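Local coordinates for putative acyl-CoA dehydrogenase (Burkholderia xenovorans, PDB 5JSC), which binds flavin-adenine dinucleotide and is a putative member of the acyl-CoA dehydrogenase family of flavoproteins, at residues E51-T56 and S102-F107; A67-Y72 and C92-T97; Y319-L324 and A336-H341. All coordinates share one frame; numbering follows the deposited sequence. Where two conformers were deposited one is given.

Interaction 1: residues E51-T56 and S102-F107. With SO4 (sulfate ion), chain S.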
# COMPACT_ATOMS: atom_id res chain seq x y z
N GLU C 51 -1.15 -35.60 11.15
CA GLU C 51 -2.31 -35.38 12.00
C GLU C 51 -1.95 -35.61 13.47
O GLU C 51 -2.82 -35.84 14.31
CB GLU C 51 -3.47 -36.29 11.60
N ASP C 52 -0.66 -35.53 13.78
CA ASP C 52 -0.18 -35.82 15.13
C ASP C 52 1.02 -34.91 15.38
O ASP C 52 2.18 -35.35 15.35
CB ASP C 52 0.18 -37.29 15.30
CG ASP C 52 0.47 -37.67 16.74
OD1 ASP C 52 0.59 -36.78 17.61
OD2 ASP C 52 0.58 -38.88 17.00
N VAL C 53 0.75 -33.63 15.64
CA VAL C 53 1.86 -32.68 15.71
C VAL C 53 2.76 -32.96 16.91
O VAL C 53 3.96 -32.69 16.85
CB VAL C 53 1.36 -31.22 15.73
CG1 VAL C 53 0.69 -30.87 14.41
CG2 VAL C 53 0.44 -30.98 16.93
N ASP C 54 2.22 -33.51 18.01
CA ASP C 54 3.07 -33.81 19.16
C ASP C 54 4.10 -34.88 18.80
O ASP C 54 5.30 -34.70 19.04
CB ASP C 54 2.23 -34.29 20.35
CG ASP C 54 1.54 -33.16 21.09
OD1 ASP C 54 1.66 -31.99 20.68
OD2 ASP C 54 0.86 -33.48 22.10
N ALA C 55 3.65 -35.99 18.22
CA ALA C 55 4.58 -37.06 17.86
C ALA C 55 5.54 -36.60 16.77
O ALA C 55 6.72 -36.97 16.78
CB ALA C 55 3.81 -38.30 17.42
N THR C 56 5.05 -35.80 15.82
CA THR C 56 5.92 -35.32 14.76
C THR C 56 7.01 -34.41 15.30
O THR C 56 8.17 -34.51 14.89
CB THR C 56 5.09 -34.61 13.68
OG1 THR C 56 4.19 -35.55 13.09
CG2 THR C 56 6.00 -34.04 12.60
N SER C 102 9.20 -27.22 5.44
CA SER C 102 8.28 -27.75 6.45
C SER C 102 8.18 -26.78 7.62
O SER C 102 9.18 -26.53 8.30
CB SER C 102 8.76 -29.10 6.96
OG SER C 102 8.06 -29.46 8.14
N GLY C 103 6.97 -26.28 7.88
CA GLY C 103 6.78 -25.47 9.07
C GLY C 103 6.99 -26.24 10.35
O GLY C 103 7.44 -25.68 11.35
N LEU C 104 6.68 -27.55 10.35
CA LEU C 104 6.88 -28.36 11.55
C LEU C 104 8.36 -28.50 11.87
O LEU C 104 8.77 -28.39 13.04
CB LEU C 104 6.26 -29.75 11.36
CG LEU C 104 4.75 -29.82 11.07
CD1 LEU C 104 4.37 -31.19 10.54
CD2 LEU C 104 3.97 -29.49 12.31
N ALA C 105 9.19 -28.77 10.86
CA ALA C 105 10.62 -28.93 11.09
C ALA C 105 11.26 -27.61 11.54
O ALA C 105 12.11 -27.60 12.43
CB ALA C 105 11.30 -29.45 9.82
N ASP C 106 10.85 -26.50 10.93
CA ASP C 106 11.33 -25.20 11.38
C ASP C 106 10.99 -24.96 12.84
O ASP C 106 11.84 -24.54 13.63
CB ASP C 106 10.75 -24.09 10.51
CG ASP C 106 10.99 -22.72 11.13
OD1 ASP C 106 12.16 -22.31 11.16
OD2 ASP C 106 10.02 -22.07 11.59
N PHE C 107 9.72 -25.21 13.20
CA PHE C 107 9.26 -25.02 14.58
C PHE C 107 10.10 -25.83 15.56
O PHE C 107 10.50 -25.33 16.62
CB PHE C 107 7.78 -25.42 14.65
CG PHE C 107 7.14 -25.19 15.99
CD1 PHE C 107 7.13 -26.19 16.95
CD2 PHE C 107 6.48 -24.00 16.26
CE1 PHE C 107 6.52 -25.99 18.17
CE2 PHE C 107 5.85 -23.80 17.49
CZ PHE C 107 5.88 -24.80 18.44
S SO4 S . 4.45 -28.86 7.05
O1 SO4 S . 4.68 -29.90 6.05
O2 SO4 S . 5.39 -29.04 8.15
O3 SO4 S . 3.08 -28.96 7.55
O4 SO4 S . 4.67 -27.54 6.46
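Two helix N-termini in the N-terminal helical domain of the acyl-CoA dehydrogenase fold, those of helices 53-66 and 103-122, meet through the side chain of Leu104, whose two methyls reach different residues of the facing turn. CD1 of Leu104 lies 3.9 Å from CG2 of Thr56, and CD2 of Leu104 is 4.1 Å from CG1 of Val53, the leucine crossing both side chains at about a right angle. In Thr56 the methyl CG2 stands anti to the backbone N (chi1 -63° for OG1), which turns the methyl to Leu104 and leaves OG1 beside the backbone N, anti to the carbonyl carbon. Leu104 also touches His226.

Each helix begins with a side-chain cap. Asp52 OD1 accepts from Ala55 N at 3.2 Å, met from above the carboxylate plane, while Ser102 OG takes the N-H of Ala105 at 3.0 Å. Ser102 OG also donates to O2 of a sulfate ion at 2.7 Å. Leu104 N reaches the same O2 at 3.0 Å in a nearly straight bond (168°), and Gly103 N binds O4 of the sulfate at 3.0 Å. The anion, probably from the crystallisation liquor, thus sits over the start of helix 103-122, where the helix dipole would be expected to attract it: an N-capped helix start binding an anion, within the N-terminal helical domain.

Interaction 2: residues A67-Y72 and C92-T97. With EDO (1,2-ethanediol), chain O.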
# COMPACT_ATOMS: atom_id res chain seq x y z
N ALA C 67 21.41 -35.52 13.79
CA ALA C 67 22.13 -35.04 12.62
C ALA C 67 23.04 -33.86 12.91
O ALA C 67 23.77 -33.42 12.01
CB ALA C 67 21.14 -34.66 11.52
N GLY C 68 23.03 -33.33 14.14
CA GLY C 68 23.90 -32.24 14.52
C GLY C 68 23.34 -30.85 14.33
O GLY C 68 24.03 -29.87 14.64
N TRP C 69 22.09 -30.72 13.87
CA TRP C 69 21.60 -29.40 13.51
C TRP C 69 21.16 -28.57 14.71
O TRP C 69 21.06 -27.34 14.59
CB TRP C 69 20.46 -29.51 12.50
CG TRP C 69 20.93 -30.14 11.22
CD1 TRP C 69 20.46 -31.29 10.64
CD2 TRP C 69 21.99 -29.67 10.36
NE1 TRP C 69 21.15 -31.56 9.48
CE2 TRP C 69 22.10 -30.59 9.29
CE3 TRP C 69 22.85 -28.57 10.40
CZ2 TRP C 69 23.03 -30.43 8.27
CZ3 TRP C 69 23.78 -28.42 9.38
CH2 TRP C 69 23.87 -29.35 8.33
N LEU C 70 20.91 -29.19 15.87
CA LEU C 70 20.51 -28.43 17.05
C LEU C 70 21.69 -27.83 17.80
O LEU C 70 21.48 -27.03 18.72
CB LEU C 70 19.70 -29.33 17.99
CG LEU C 70 18.46 -29.97 17.36
CD1 LEU C 70 17.71 -30.81 18.40
CD2 LEU C 70 17.51 -28.93 16.73
N LYS C 71 22.92 -28.17 17.42
CA LYS C 71 24.08 -27.60 18.10
C LYS C 71 24.24 -26.11 17.83
O LYS C 71 24.86 -25.41 18.63
CB LYS C 71 25.35 -28.34 17.65
CG LYS C 71 25.33 -29.84 17.94
CD LYS C 71 26.61 -30.54 17.49
CE LYS C 71 27.86 -29.95 18.14
NZ LYS C 71 29.09 -30.70 17.74
N TYR C 72 23.69 -25.61 16.72
CA TYR C 72 23.92 -24.22 16.35
C TYR C 72 23.13 -23.25 17.21
O TYR C 72 23.52 -22.08 17.32
CB TYR C 72 23.59 -24.01 14.87
CG TYR C 72 24.59 -24.70 14.00
CD1 TYR C 72 25.80 -24.08 13.68
CD2 TYR C 72 24.37 -26.00 13.54
CE1 TYR C 72 26.74 -24.71 12.90
CE2 TYR C 72 25.33 -26.65 12.76
CZ TYR C 72 26.50 -25.99 12.45
OH TYR C 72 27.45 -26.62 11.68
N CYS C 92 19.91 -18.77 11.32
CA CYS C 92 19.00 -18.22 10.32
C CYS C 92 18.95 -19.10 9.07
O CYS C 92 17.87 -19.36 8.53
CB CYS C 92 19.41 -16.79 9.98
SG CYS C 92 18.97 -15.62 11.28
N LEU C 93 20.11 -19.55 8.57
CA LEU C 93 20.10 -20.42 7.40
C LEU C 93 19.36 -21.72 7.69
O LEU C 93 18.68 -22.27 6.81
CB LEU C 93 21.53 -20.70 6.94
CG LEU C 93 22.24 -19.55 6.22
CD1 LEU C 93 23.74 -19.84 6.09
CD2 LEU C 93 21.62 -19.31 4.86
N LEU C 94 19.50 -22.25 8.91
CA LEU C 94 18.78 -23.47 9.27
C LEU C 94 17.28 -23.25 9.27
O LEU C 94 16.53 -24.02 8.65
CB LEU C 94 19.25 -23.98 10.64
CG LEU C 94 20.70 -24.48 10.67
CD1 LEU C 94 21.11 -24.79 12.10
CD2 LEU C 94 20.89 -25.71 9.78
N ARG C 95 16.80 -22.20 9.95
CA ARG C 95 15.36 -21.94 9.96
C ARG C 95 14.85 -21.60 8.56
O ARG C 95 13.77 -22.06 8.16
CB ARG C 95 15.02 -20.81 10.93
CG ARG C 95 15.05 -21.22 12.39
CD ARG C 95 14.21 -20.25 13.23
NE ARG C 95 12.77 -20.45 13.03
CZ ARG C 95 11.83 -19.84 13.74
NH1 ARG C 95 12.16 -18.98 14.70
NH2 ARG C 95 10.54 -20.09 13.50
N GLU C 96 15.60 -20.79 7.81
CA GLU C 96 15.17 -20.45 6.46
C GLU C 96 14.99 -21.71 5.61
O GLU C 96 13.95 -21.89 4.96
CB GLU C 96 16.17 -19.51 5.79
CG GLU C 96 15.73 -19.12 4.41
CD GLU C 96 16.78 -18.40 3.60
OE1 GLU C 96 17.66 -17.74 4.18
OE2 GLU C 96 16.72 -18.49 2.36
N THR C 97 15.98 -22.60 5.63
CA THR C 97 15.89 -23.81 4.81
C THR C 97 14.81 -24.75 5.31
O THR C 97 14.04 -25.29 4.52
CB THR C 97 17.25 -24.51 4.77
OG1 THR C 97 18.25 -23.57 4.38
CG2 THR C 97 17.23 -25.69 3.79
C1 EDO O . 19.91 -16.22 1.91
O1 EDO O . 18.50 -16.11 2.09
C2 EDO O . 20.31 -17.69 1.89
O2 EDO O . 19.37 -18.44 1.12
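Chi1 of -67° sets CG of Leu94 anti to its carbonyl carbon, and chi2 of 173° then spreads the two methyls between the aromatic side chains of Trp69 and Tyr72. CD2 of Leu94 approaches the six-membered part of the indole obliquely, 3.5 Å from CE3 of Trp69. CD1 of Leu94 takes the other ring, lying 3.8 Å from CD2 of Tyr72 and equally near its CB; it also comes within 3.6 Å of the carbonyl O of Trp69. The leucine crosses each aromatic side chain at about a right angle, so one branched residue of helix 88-101 is wedged against two rings of the facing turn.

That turn follows helix 53-66, which ends in a Schellman motif: Gly68, with positive phi (92°), is the first residue to leave the helical conformation, and the chain then turns to present Trp69 and Tyr72 to the next helix of the N-terminal helical domain. Helix 28-44 closes over the same cluster, with Trp40 edge-to-face against Trp69 and Ile37 touching Leu94, while His82 stacks on Tyr72.

Away from the aromatic pair, Leu93 O receives two hydrogen bonds from Thr97, one from its backbone N at 3.0 Å and one from OG1 at 2.8 Å, arriving from opposite faces of the carbonyl plane. A 1,2-ethanediol molecule, probably from the crystallisation liquor, bridges the carboxylate oxygens of Glu96, O1 of the diol donating to OE1 at 2.8 Å and O2 to OE2 at 2.9 Å. The protein partners are Arg274, in a salt bridge with OE2, and Tyr319, whose OH is hydrogen-bonded to OE1.

Interaction 3: residues Y319-L324 and A336-H341. With SO4 (sulfate ion), chain P.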
# COMPACT_ATOMS: atom_id res chain seq x y z
N TYR C 319 20.09 -11.14 6.95
CA TYR C 319 21.50 -11.49 7.09
C TYR C 319 22.37 -10.29 7.42
O TYR C 319 23.45 -10.47 7.98
CB TYR C 319 21.95 -12.28 5.86
CG TYR C 319 21.24 -13.62 5.92
CD1 TYR C 319 21.63 -14.58 6.86
CD2 TYR C 319 20.14 -13.90 5.11
CE1 TYR C 319 20.95 -15.79 6.97
CE2 TYR C 319 19.46 -15.11 5.23
CZ TYR C 319 19.87 -16.05 6.16
OH TYR C 319 19.21 -17.25 6.30
N ARG C 320 21.90 -9.06 7.17
CA ARG C 320 22.56 -7.91 7.78
C ARG C 320 22.49 -8.00 9.30
O ARG C 320 23.49 -7.84 9.99
CB ARG C 320 21.93 -6.59 7.29
CG ARG C 320 22.59 -5.31 7.83
CD ARG C 320 22.08 -4.89 9.22
NE ARG C 320 20.66 -4.53 9.20
CZ ARG C 320 20.21 -3.30 9.01
NH1 ARG C 320 21.05 -2.29 8.83
NH2 ARG C 320 18.90 -3.07 8.99
N ALA C 321 21.29 -8.27 9.83
CA ALA C 321 21.14 -8.38 11.28
C ALA C 321 21.94 -9.55 11.83
O ALA C 321 22.60 -9.42 12.88
CB ALA C 321 19.67 -8.52 11.66
N ALA C 322 21.91 -10.70 11.16
CA ALA C 322 22.63 -11.86 11.67
C ALA C 322 24.14 -11.63 11.61
O ALA C 322 24.86 -11.93 12.57
CB ALA C 322 22.24 -13.12 10.89
N TRP C 323 24.63 -11.08 10.49
CA TRP C 323 26.05 -10.74 10.39
C TRP C 323 26.46 -9.77 11.49
O TRP C 323 27.51 -9.93 12.13
CB TRP C 323 26.35 -10.17 9.00
CG TRP C 323 27.69 -9.52 8.91
CD1 TRP C 323 28.89 -10.13 8.61
CD2 TRP C 323 27.99 -8.15 9.15
NE1 TRP C 323 29.91 -9.21 8.65
CE2 TRP C 323 29.39 -7.99 8.98
CE3 TRP C 323 27.22 -7.03 9.49
CZ2 TRP C 323 30.02 -6.76 9.14
CZ3 TRP C 323 27.86 -5.80 9.65
CH2 TRP C 323 29.25 -5.68 9.46
N LEU C 324 25.63 -8.75 11.74
CA LEU C 324 25.98 -7.74 12.73
C LEU C 324 26.03 -8.33 14.13
O LEU C 324 26.97 -8.05 14.90
CB LEU C 324 24.97 -6.58 12.66
CG LEU C 324 25.21 -5.42 13.62
CD1 LEU C 324 26.64 -4.87 13.48
CD2 LEU C 324 24.17 -4.32 13.37
N ALA C 336 14.63 -6.27 15.00
CA ALA C 336 13.24 -5.85 14.90
C ALA C 336 12.87 -5.52 13.46
O ALA C 336 11.80 -5.92 12.97
CB ALA C 336 12.99 -4.64 15.81
N MET C 337 13.74 -4.78 12.77
CA MET C 337 13.50 -4.45 11.36
C MET C 337 13.34 -5.71 10.52
O MET C 337 12.43 -5.81 9.69
CB MET C 337 14.65 -3.63 10.80
CG MET C 337 14.53 -2.16 10.88
SD MET C 337 15.74 -1.50 9.71
CE MET C 337 15.57 0.24 10.13
N ALA C 338 14.26 -6.67 10.70
CA ALA C 338 14.22 -7.89 9.90
C ALA C 338 12.96 -8.69 10.18
O ALA C 338 12.30 -9.17 9.25
CB ALA C 338 15.46 -8.73 10.19
N LYS C 339 12.61 -8.85 11.47
CA LYS C 339 11.45 -9.65 11.84
C LYS C 339 10.17 -9.01 11.28
O LYS C 339 9.33 -9.70 10.69
CB LYS C 339 11.39 -9.78 13.36
CG LYS C 339 10.47 -10.89 13.90
CD LYS C 339 9.04 -10.42 14.09
CE LYS C 339 8.17 -11.52 14.68
NZ LYS C 339 6.74 -11.07 14.88
N TRP C 340 10.04 -7.71 11.46
CA TRP C 340 8.92 -6.95 10.91
C TRP C 340 8.82 -7.12 9.40
O TRP C 340 7.79 -7.57 8.87
CB TRP C 340 9.11 -5.48 11.31
CG TRP C 340 8.32 -4.42 10.60
CD1 TRP C 340 7.20 -4.56 9.82
CD2 TRP C 340 8.60 -3.02 10.64
NE1 TRP C 340 6.79 -3.32 9.37
CE2 TRP C 340 7.63 -2.37 9.87
CE3 TRP C 340 9.60 -2.25 11.27
CZ2 TRP C 340 7.64 -0.99 9.69
CZ3 TRP C 340 9.60 -0.89 11.08
CH2 TRP C 340 8.62 -0.27 10.31
N HIS C 341 9.88 -6.77 8.68
CA HIS C 341 9.82 -6.75 7.22
C HIS C 341 9.62 -8.14 6.64
O HIS C 341 8.83 -8.35 5.71
CB HIS C 341 11.11 -6.12 6.67
CG HIS C 341 11.10 -5.90 5.19
ND1 HIS C 341 11.26 -6.92 4.27
CD2 HIS C 341 10.99 -4.76 4.47
CE1 HIS C 341 11.21 -6.41 3.05
NE2 HIS C 341 11.06 -5.10 3.14
S SO4 P . 9.73 -4.44 -0.46
O1 SO4 P . 11.02 -5.05 -0.82
O2 SO4 P . 9.95 -3.39 0.53
O3 SO4 P . 8.85 -5.47 0.11
O4 SO4 P . 9.15 -3.85 -1.67
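Ala321 and Ala338 face each other where segments 319-324 and 336-341 come closest, and their small side chains let the backbones approach to 7.1 Å between the CA atoms of these two residues. CB of Ala321 is 4.5 Å from CB of Ala338. Helix 250-286 backs this buried side of the contact, with Thr263 touching Ala321 and Ala266 touching Ala338.

One residue earlier on each helix, Arg320 and Met337 extend the packed region with long side chains. Arg320 leaves its helix with CG anti to the backbone N (chi1 -178°) and then bends at chi2 and chi3, which brings the guanidinium round to Met337. NH2 of Arg320 lies 3.6 Å from SD of Met337, with the sulfur at the edge of the guanidinium and near its plane. The stronger partner of this guanidinium is a carboxylate: NH2 of Arg320 forms a salt bridge with Asp312 of the second subunit, which also packs on Met337. This side of the pair is therefore closed by protein from across the subunit boundary, and Trp23 of that subunit lies on Arg320.

The looser, solvent side is at the C-terminal end of segment 336-341, where the partly exposed His341 takes no part in the helix contact. In one of its two conformers, NE2 of His341 makes a weak and doubtful hydrogen bond, 3.3 Å long, to O2 of a sulfate ion that probably came from the crystallisation liquor. His341 of the second subunit also binds this anion. The arrangement is that of neighbouring antiparallel helices in the C-terminal helical domain of the acyl-CoA dehydrogenase fold, placed at a subunit interface.

Overall arrangement
From the N terminus, the chain enters helix 53-66, passes the turn at 67-72 and runs through helix 88-101 into helix 103-122. Interaction 2 closes the shorter of the two N-terminal loops, with 19 residues between its segments, and is nested inside the loop closed by interaction 1; both join parts of the N-terminal domain and touch through the salt bridge of Asp106 with Arg95. Much later, interaction 3 closes a separate short loop within the C-terminal domain, in series with the others. The domains meet between interactions 2 and 3, where Tyr319 reaches Glu96, whereas interactions 1 and 3 lie on opposite sides of the chain's centre, about 26 Å apart between centres.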